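Local coordinates for GCN5-related N-acetyltransferase (Ralstonia eutropha JMP134, PDB 2Q0Y) that probably transfers an acyl group, most likely acetyl from acetyl-coenzyme A, to an acceptor substrate, at the interface of chains A and B. Numbering follows the deposited sequence. Chains: chain A/B, GCN5-related N-acetyltransferase.

The interface of chains A and B. Residues chain A 113, 116-117, 120-121, 124; chain B 151-153.
B:Ile151 packs its side chain between the helix of chain A that carries A:Glu113, A:Phe116 and A:Ala117 and the start of the strand that carries A:Ala124, against a mix of aliphatic carbons and backbone atoms. Its two branches divide the work. The CG2 methyl points at the helix, 3.8 Å from CB of A:Phe116, and also lies against the backbone of A:Ala117 and the carbonyl oxygen of A:Glu113. On the other branch CG1 rests 3.9 Å from the CB methyl of A:Ala124, while CD1 turns back toward the aliphatic part of A:Glu113. The first torsion sets this split: CG1 stands anti to the carbonyl carbon (chi1 -55°), which leaves CG2 anti to the backbone N and directed at the helix.

Just beyond the isoleucine, the backbone of the C-terminal tail is pinned by a hydrogen bond from the amide N of B:Ala152 to the carbonyl O of A:Ile121, 3.0 Å long. It is fairly straight at the hydrogen (158°), and the donor is tilted 18° from the carbonyl plane. The same oxygen lies 3.3 Å from CB of B:Ile151 and 3.4 Å from CB of B:Ala152, so the tail packs round the acceptor as well as bonding to it. A:Ile121 thus contributes chiefly its backbone, its side chain being directed away from the tail.

Farther out, the ring edge of A:Phe116 lies a little beyond its CB, beside the CG1-CD1 branch of the isoleucine. A:Gly120, in the turn after the helix, skirts the methyl of B:Ala152.

The contact recurs with the chains exchanged across a two-fold axis, consistent with a reciprocal dimer, although the structure alone does not establish the oligomer in solution. In the fold, helix 104-118 and strand 123-127 of chain A, with the loop joining them, receive the residues following strand 146-150 of chain B.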
# COMPACT_ATOMS: atom_id res chain seq x y z
N GLU A 113 -1.87 3.84 16.72
CA GLU A 113 -3.05 4.57 16.27
C GLU A 113 -3.12 5.99 16.88
O GLU A 113 -3.47 6.94 16.20
CB GLU A 113 -4.32 3.81 16.58
CG GLU A 113 -4.43 2.50 15.80
CD GLU A 113 -5.67 1.69 16.13
OE1 GLU A 113 -6.60 2.20 16.80
OE2 GLU A 113 -5.67 0.50 15.76
N PHE A 116 -0.75 8.30 15.07
CA PHE A 116 -1.38 8.76 13.82
C PHE A 116 -2.40 9.87 14.10
O PHE A 116 -2.47 10.86 13.37
CB PHE A 116 -2.07 7.62 13.07
CG PHE A 116 -1.14 6.63 12.42
CD1 PHE A 116 0.08 7.03 11.86
CD2 PHE A 116 -1.50 5.30 12.34
CE1 PHE A 116 0.91 6.11 11.26
CE2 PHE A 116 -0.64 4.37 11.74
CZ PHE A 116 0.56 4.79 11.20
N ALA A 117 -3.18 9.72 15.17
CA ALA A 117 -4.17 10.74 15.55
C ALA A 117 -3.50 12.08 15.89
O ALA A 117 -3.94 13.13 15.45
CB ALA A 117 -5.02 10.28 16.68
N GLY A 120 -2.58 13.90 12.92
CA GLY A 120 -3.69 14.35 12.08
C GLY A 120 -3.90 13.52 10.83
O GLY A 120 -4.41 14.01 9.82
N ILE A 121 -3.54 12.24 10.90
CA ILE A 121 -3.65 11.32 9.77
C ILE A 121 -5.06 10.77 9.69
O ILE A 121 -5.58 10.26 10.68
CB ILE A 121 -2.68 10.14 9.93
CG1 ILE A 121 -1.23 10.64 10.04
CG2 ILE A 121 -2.82 9.12 8.79
CD1 ILE A 121 -0.76 11.46 8.87
N ALA A 124 -5.39 4.79 7.87
CA ALA A 124 -4.21 3.93 7.99
C ALA A 124 -4.49 2.53 7.47
O ALA A 124 -5.65 2.08 7.43
CB ALA A 124 -3.77 3.87 9.44
N ILE B 151 -8.63 6.90 11.10
CA ILE B 151 -8.02 7.39 12.35
C ILE B 151 -8.68 8.72 12.69
O ILE B 151 -9.62 8.75 13.48
CB ILE B 151 -6.49 7.50 12.21
CG1 ILE B 151 -5.88 6.18 11.76
CG2 ILE B 151 -5.87 7.97 13.53
CD1 ILE B 151 -6.06 5.02 12.73
N ALA B 152 -8.21 9.83 12.11
CA ALA B 152 -8.85 11.13 12.32
C ALA B 152 -10.00 11.37 11.32
O ALA B 152 -10.85 12.22 11.53
CB ALA B 152 -7.82 12.24 12.23
N GLY B 153 -10.01 10.57 10.24
CA GLY B 153 -11.03 10.66 9.19
C GLY B 153 -12.17 9.68 9.40
O GLY B 153 -12.58 9.37 10.53
OXT GLY B 153 -12.74 9.18 8.41